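Local coordinates for putative protein (Neisseria meningitidis, PDB 2O3G) that is of unknown function but carries the transporter-associated (CorC_HlyC) domain of a UPF0053 membrane protein, a domain whose family is thought to bind flavin adenine dinucleotide, at residues 21-27 with 45-51; 33-37 with 68-73. All coordinates share one frame. Numbering follows the deposited sequence.

Interaction 1 (21-27 with 45-51)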
loop_
_atom_site.group_PDB
_atom_site.type_symbol
_atom_site.label_atom_id
_atom_site.label_comp_id
_atom_site.label_asym_id
_atom_site.label_seq_id
_atom_site.Cartn_x
_atom_site.Cartn_y
_atom_site.Cartn_z
ATOM N N VAL A 21 7.695 -2.977 1.295
ATOM C CA VAL A 21 7.055 -4.243 0.991
ATOM C C VAL A 21 6.793 -4.204 -0.466
ATOM O O VAL A 21 6.767 -3.108 -1.142
ATOM C CB VAL A 21 5.693 -4.425 1.690
ATOM C CG1 VAL A 21 5.885 -4.668 3.138
ATOM C CG2 VAL A 21 4.859 -3.248 1.454
ATOM N N GLU A 22 6.610 -5.421 -0.951
ATOM C CA GLU A 22 6.033 -5.572 -2.265
ATOM C C GLU A 22 4.561 -5.207 -2.394
ATOM O O GLU A 22 3.692 -5.606 -1.581
ATOM C CB GLU A 22 6.275 -6.948 -2.787
ATOM C CG GLU A 22 5.871 -8.036 -1.842
ATOM C CD GLU A 22 6.029 -9.423 -2.552
ATOM O OE1 GLU A 22 5.191 -10.387 -2.262
ATOM O OE2 GLU A 22 6.990 -9.482 -3.414
ATOM N N GLY A 23 4.330 -4.415 -3.428
ATOM C CA GLY A 23 3.014 -4.143 -3.982
ATOM C C GLY A 23 1.939 -5.213 -3.838
ATOM O O GLY A 23 0.759 -4.890 -3.781
ATOM N N ALA A 24 2.335 -6.455 -3.766
ATOM C CA ALA A 24 1.416 -7.510 -3.906
ATOM C C ALA A 24 1.404 -8.198 -2.616
ATOM O O ALA A 24 0.980 -9.327 -2.522
ATOM C CB ALA A 24 1.935 -8.500 -4.967
ATOM N N LEU A 25 1.933 -7.592 -1.576
ATOM C CA LEU A 25 1.663 -8.171 -0.239
ATOM C C LEU A 25 0.139 -8.026 -0.035
ATOM O O LEU A 25 -0.515 -7.009 -0.457
ATOM C CB LEU A 25 2.368 -7.346 0.821
ATOM C CG LEU A 25 2.980 -8.177 1.919
ATOM C CD1 LEU A 25 2.767 -7.370 3.149
ATOM C CD2 LEU A 25 2.570 -9.652 2.111
ATOM N N GLU A 26 -0.408 -9.048 0.574
ATOM C CA GLU A 26 -1.822 -9.059 0.921
ATOM C C GLU A 26 -2.064 -8.278 2.193
ATOM O O GLU A 26 -1.467 -8.562 3.232
ATOM C CB GLU A 26 -2.286 -10.518 1.122
ATOM C CG GLU A 26 -2.403 -11.231 -0.235
ATOM C CD GLU A 26 -2.847 -12.653 -0.185
ATOM O OE1 GLU A 26 -2.780 -13.321 0.871
ATOM O OE2 GLU A 26 -3.266 -13.149 -1.267
ATOM N N TYR A 27 -2.958 -7.322 2.086
ATOM C CA TYR A 27 -3.491 -6.635 3.242
ATOM C C TYR A 27 -3.740 -7.524 4.394
ATOM O O TYR A 27 -3.403 -7.201 5.530
ATOM C CB TYR A 27 -4.755 -5.970 2.929
ATOM C CG TYR A 27 -5.178 -5.019 3.994
ATOM C CD1 TYR A 27 -4.896 -3.684 3.897
ATOM C CD2 TYR A 27 -5.884 -5.453 5.063
ATOM C CE1 TYR A 27 -5.275 -2.779 4.878
ATOM C CE2 TYR A 27 -6.310 -4.568 6.061
ATOM C CZ TYR A 27 -5.987 -3.222 5.946
ATOM O OH TYR A 27 -6.420 -2.351 6.923
ATOM N N PHE A 45 -9.739 -3.895 -2.126
ATOM C CA PHE A 45 -8.371 -4.177 -2.534
ATOM C C PHE A 45 -7.877 -5.375 -1.760
ATOM O O PHE A 45 -8.485 -5.750 -0.813
ATOM C CB PHE A 45 -7.466 -2.940 -2.405
ATOM C CG PHE A 45 -7.441 -2.297 -1.006
ATOM C CD1 PHE A 45 -6.706 -2.890 0.043
ATOM C CD2 PHE A 45 -8.137 -1.107 -0.757
ATOM C CE1 PHE A 45 -6.677 -2.337 1.289
ATOM C CE2 PHE A 45 -8.115 -0.554 0.508
ATOM C CZ PHE A 45 -7.391 -1.186 1.557
ATOM N N HIS A 46 -6.839 -6.055 -2.173
ATOM C CA HIS A 46 -6.425 -7.135 -1.302
ATOM C C HIS A 46 -4.986 -7.022 -0.954
ATOM O O HIS A 46 -4.485 -7.875 -0.211
ATOM C CB HIS A 46 -6.659 -8.492 -1.935
ATOM C CG HIS A 46 -8.067 -8.682 -2.345
ATOM N ND1 HIS A 46 -8.583 -8.112 -3.495
ATOM C CD2 HIS A 46 -9.100 -9.294 -1.716
ATOM C CE1 HIS A 46 -9.869 -8.399 -3.572
ATOM N NE2 HIS A 46 -10.209 -9.108 -2.504
ATOM N N THR A 47 -4.338 -5.992 -1.513
ATOM C CA THR A 47 -2.882 -5.853 -1.471
ATOM C C THR A 47 -2.434 -4.411 -1.240
ATOM O O THR A 47 -3.217 -3.393 -1.531
ATOM C CB THR A 47 -2.208 -6.319 -2.847
ATOM O OG1 THR A 47 -2.543 -5.394 -3.916
ATOM C CG2 THR A 47 -2.614 -7.730 -3.189
ATOM N N VAL A 48 -1.166 -4.307 -0.787
ATOM C CA VAL A 48 -0.582 -2.989 -0.562
ATOM C C VAL A 48 -0.750 -2.170 -1.813
ATOM O O VAL A 48 -1.258 -1.026 -1.809
ATOM C CB VAL A 48 0.882 -3.102 -0.087
ATOM C CG1 VAL A 48 1.443 -1.751 0.248
ATOM C CG2 VAL A 48 0.953 -4.043 1.073
ATOM N N ALA A 49 -0.396 -2.760 -2.931
ATOM C CA ALA A 49 -0.454 -1.980 -4.166
ATOM C C ALA A 49 -1.850 -1.586 -4.377
ATOM O O ALA A 49 -2.078 -0.439 -4.738
ATOM C CB ALA A 49 0.018 -2.817 -5.399
ATOM N N GLY A 50 -2.788 -2.545 -4.166
ATOM C CA GLY A 50 -4.215 -2.299 -4.396
ATOM C C GLY A 50 -4.695 -1.154 -3.517
ATOM O O GLY A 50 -5.431 -0.247 -3.990
ATOM N N LEU A 51 -4.254 -1.153 -2.245
ATOM C CA LEU A 51 -4.558 -0.052 -1.335
ATOM C C LEU A 51 -4.196 1.225 -1.970
ATOM O O LEU A 51 -5.007 2.162 -1.986
ATOM C CB LEU A 51 -3.889 -0.235 0.047
ATOM C CG LEU A 51 -3.377 0.831 1.018
ATOM C CD1 LEU A 51 -3.813 2.235 0.784
ATOM C CD2 LEU A 51 -3.734 0.366 2.407
#
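Three backbone hydrogen bonds do most of the joining here. Gly23 O accepts from Ala49 N at 2.6 Å with an N-H...O angle of 145°, and also takes a weak bond from Thr47 OG1 at 3.3 Å. Leu25 O accepts from Val48 N (2.8 Å, 150°), and His46 O accepts from Tyr27 N (2.8 Å, 136°) while Glu26 CA approaches the same His46 O at 3.1 Å as a CA-H...O contact. Gly23 O lies too close to Ala49 CB, and Leu25 O to Thr47 CA, so the positions of both oxygens are less certain. Val48 and Ala49 open helix 48-56, so their amides, which have no preceding helical turn to bond to, are satisfied by the incoming segment 21-27. The next amide is served locally: Thr47, the N-cap, accepts Gly50 N on OG1 at 2.9 Å. On the other side, the type I turn Glu22-Leu25, closed by Leu25 N to Glu22 O at 2.7 Å, presents the two carbonyls, and Glu26 and Thr47 form a single beta bridge with CA atoms 4.1 Å apart. Apolar contacts flank this polar seam. Val48 CG2 meets Leu25 CB at 3.6 Å, and the edge of Phe45 faces the Tyr27 ring in an offset edge-to-face pair, centroids 5.6 Å apart and planes at 61°. Tyr27 OH bonds outside, to Pro37 O. The contact thus ties the exit of strand 20-22, paired with strand 82-90, to the starts of helices 27-30 and 48-56, with Val48 also touching Leu30 and Val86.

Interaction 2 (33-37 with 68-73). With EDO (1,2-ethanediol), chain C.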
loop_
_atom_site.group_PDB
_atom_site.type_symbol
_atom_site.label_atom_id
_atom_site.label_comp_id
_atom_site.label_asym_id
_atom_site.label_seq_id
_atom_site.Cartn_x
_atom_site.Cartn_y
_atom_site.Cartn_z
ATOM N N GLN A 33 0.085 -7.231 11.134
ATOM C CA GLN A 33 1.376 -6.919 11.704
ATOM C C GLN A 33 1.466 -5.415 12.007
ATOM O O GLN A 33 2.211 -5.049 12.854
ATOM C CB GLN A 33 2.483 -7.251 10.682
ATOM C CG GLN A 33 3.012 -8.709 10.556
ATOM C CD GLN A 33 4.021 -8.794 9.342
ATOM O OE1 GLN A 33 5.266 -8.695 9.512
ATOM N NE2 GLN A 33 3.471 -8.880 8.122
ATOM N N LEU A 34 0.875 -4.527 11.235
ATOM C CA LEU A 34 0.963 -3.149 11.619
ATOM C C LEU A 34 -0.282 -2.705 12.473
ATOM O O LEU A 34 -0.680 -1.530 12.500
ATOM C CB LEU A 34 1.058 -2.351 10.351
ATOM C CG LEU A 34 2.489 -2.107 9.895
ATOM C CD1 LEU A 34 3.353 -3.351 10.219
ATOM C CD2 LEU A 34 2.554 -1.564 8.454
ATOM N N ASN A 35 -0.969 -3.635 13.114
ATOM C CA ASN A 35 -2.366 -3.362 13.506
ATOM C C ASN A 35 -3.172 -2.496 12.618
ATOM O O ASN A 35 -3.838 -1.607 13.121
ATOM C CB ASN A 35 -2.392 -2.766 14.895
ATOM C CG ASN A 35 -1.976 -3.788 15.878
ATOM O OD1 ASN A 35 -2.081 -4.978 15.554
ATOM N ND2 ASN A 35 -1.440 -3.394 17.040
ATOM N N LEU A 36 -3.115 -2.670 11.318
ATOM C CA LEU A 36 -4.048 -1.897 10.478
ATOM C C LEU A 36 -5.482 -2.314 10.702
ATOM O O LEU A 36 -5.775 -3.429 11.113
ATOM C CB LEU A 36 -3.758 -2.073 9.013
ATOM C CG LEU A 36 -2.415 -1.496 8.676
ATOM C CD1 LEU A 36 -1.947 -1.884 7.294
ATOM C CD2 LEU A 36 -2.636 -0.038 8.780
ATOM N N PRO A 37 -6.414 -1.435 10.376
ATOM C CA PRO A 37 -7.713 -1.869 10.778
ATOM C C PRO A 37 -8.367 -2.994 9.801
ATOM O O PRO A 37 -8.199 -2.998 8.591
ATOM C CB PRO A 37 -8.475 -0.565 10.726
ATOM C CG PRO A 37 -7.990 0.074 9.528
ATOM C CD PRO A 37 -6.478 -0.195 9.600
ATOM N N PHE A 68 -3.175 6.284 4.717
ATOM C CA PHE A 68 -4.220 5.420 5.152
ATOM C C PHE A 68 -4.130 5.073 6.659
ATOM O O PHE A 68 -3.167 4.477 7.075
ATOM C CB PHE A 68 -4.030 4.147 4.288
ATOM C CG PHE A 68 -5.028 3.010 4.533
ATOM C CD1 PHE A 68 -6.221 2.949 3.810
ATOM C CD2 PHE A 68 -4.715 1.990 5.412
ATOM C CE1 PHE A 68 -7.192 1.879 4.033
ATOM C CE2 PHE A 68 -5.621 0.874 5.612
ATOM C CZ PHE A 68 -6.856 0.841 4.907
ATOM N N HIS A 69 -5.146 5.381 7.462
ATOM C CA HIS A 69 -5.139 5.045 8.852
ATOM C C HIS A 69 -3.829 5.262 9.574
ATOM O O HIS A 69 -3.395 4.386 10.343
ATOM C CB HIS A 69 -5.559 3.616 9.100
ATOM C CG HIS A 69 -7.033 3.425 9.058
ATOM N ND1 HIS A 69 -7.756 3.468 7.865
ATOM C CD2 HIS A 69 -7.936 3.249 10.049
ATOM C CE1 HIS A 69 -9.038 3.286 8.112
ATOM N NE2 HIS A 69 -9.171 3.130 9.426
ATOM N N GLY A 70 -3.224 6.440 9.380
ATOM C CA GLY A 70 -2.056 6.793 10.156
ATOM C C GLY A 70 -0.724 6.376 9.534
ATOM O O GLY A 70 0.299 6.524 10.168
ATOM N N TRP A 71 -0.750 5.803 8.336
ATOM C CA TRP A 71 0.452 5.409 7.655
ATOM C C TRP A 71 0.447 5.969 6.232
ATOM O O TRP A 71 -0.608 6.356 5.721
ATOM C CB TRP A 71 0.520 3.943 7.572
ATOM C CG TRP A 71 0.446 3.236 8.820
ATOM C CD1 TRP A 71 -0.642 2.949 9.493
ATOM C CD2 TRP A 71 1.531 2.585 9.506
ATOM N NE1 TRP A 71 -0.336 2.181 10.629
ATOM C CE2 TRP A 71 0.999 1.967 10.648
ATOM C CE3 TRP A 71 2.913 2.561 9.318
ATOM C CZ2 TRP A 71 1.767 1.281 11.555
ATOM C CZ3 TRP A 71 3.697 1.838 10.222
ATOM C CH2 TRP A 71 3.121 1.211 11.330
ATOM N N ARG A 72 1.631 6.037 5.623
ATOM C CA ARG A 72 1.855 6.498 4.236
ATOM C C ARG A 72 2.413 5.356 3.414
ATOM O O ARG A 72 3.209 4.534 3.895
ATOM C CB ARG A 72 2.884 7.570 4.260
ATOM C CG ARG A 72 3.188 8.121 2.949
ATOM C CD ARG A 72 3.727 9.502 3.133
ATOM N NE ARG A 72 2.628 10.434 3.107
ATOM C CZ ARG A 72 2.726 11.763 3.192
ATOM N NH1 ARG A 72 3.903 12.373 3.273
ATOM N NH2 ARG A 72 1.615 12.480 3.181
ATOM N N PHE A 73 1.967 5.252 2.178
ATOM C CA PHE A 73 2.372 4.116 1.355
ATOM C C PHE A 73 2.871 4.705 0.118
ATOM O O PHE A 73 2.168 5.498 -0.492
ATOM C CB PHE A 73 1.177 3.285 1.079
ATOM C CG PHE A 73 0.717 2.527 2.281
ATOM C CD1 PHE A 73 1.173 1.278 2.518
ATOM C CD2 PHE A 73 -0.170 3.096 3.180
ATOM C CE1 PHE A 73 0.695 0.560 3.633
ATOM C CE2 PHE A 73 -0.630 2.368 4.253
ATOM C CZ PHE A 73 -0.182 1.101 4.481
HETATM C C1 EDO C . -8.192 7.675 6.140
HETATM O O1 EDO C . -6.964 7.086 6.599
HETATM C C2 EDO C . -9.082 6.510 5.702
HETATM O O2 EDO C . -9.035 6.494 4.279
HETATM O O HOH W 1 -1.507 0.780 12.851
#
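Leu34 is the first residue of segment 33-37 to reach the partner. Its CD2 sits 4.0 Å from the centroid of the six-membered ring of Trp71, only 10° off the ring normal, a CH-pi contact over the face, and Leu34 CG lies 3.7 Å from Trp71 CH2. The backbone adds a polar link through one water, which donates to Leu34 O at 2.5 Å and accepts from Trp71 NE1 at 2.9 Å, so the indole is held by both its ring face and its nitrogen. Asn35 carries the chain round with positive phi (33°), bringing Leu36 into place. The Leu36 side chain then spreads among three aromatics: CD2 is 3.7 Å from Trp71 CD1 and 4.4 Å from Phe68 CE2, at the edge of that ring, while CD1 is 4.5 Å from the Phe73 edge atom CZ. Pro37 finishes the segment, its CG 3.3 Å from the centroid of the His69 ring and 17° off the normal, another CH-pi contact, with Pro37 CD 4.2 Å from Phe68 CE2. The receiving surface is shaped by a type I' turn, Phe68 to Trp71, closed by Phe68 N to Trp71 O (2.8 Å) and Trp71 N to Phe68 O (3.0 Å). His69 N points out of the turn and bonds 1,2-ethanediol O1 at 2.6 Å; the diol, probably from crystallisation, also bonds Glu55. Two paired closing bonds and left-handed backbone angles at His69 (42/48) and Gly70 (90/3) are the signature of a two-residue type I' beta-hairpin, here joining strands 65-68 and 71-79 of the antiparallel sheet.

The centres of interactions 1 and 2 lie about 12 Å apart, and their segments alternate along the chain: 21-27, 33-37, 45-51, 68-73. The chain therefore passes from interaction 1 to 2, back to 1, and again to 2. They touch directly: Tyr27 OH is 2.5 Å from Pro37 O, a probable hydrogen bond, and 3.6 Å from Phe68 CE2, while Leu51 CD2 packs 3.6 Å from Phe68 CD2. Both reach the same four-stranded antiparallel sheet, interaction 1 through edge strand 20-22 and interaction 2 through hairpin strands 65-68 and 71-79. Within this single transporter-associated domain, helix 48-56 and loop residues 33-37 pack on the sheet; helix 27-30 reaches it through Tyr27 and meets helix 48-56 through Leu30.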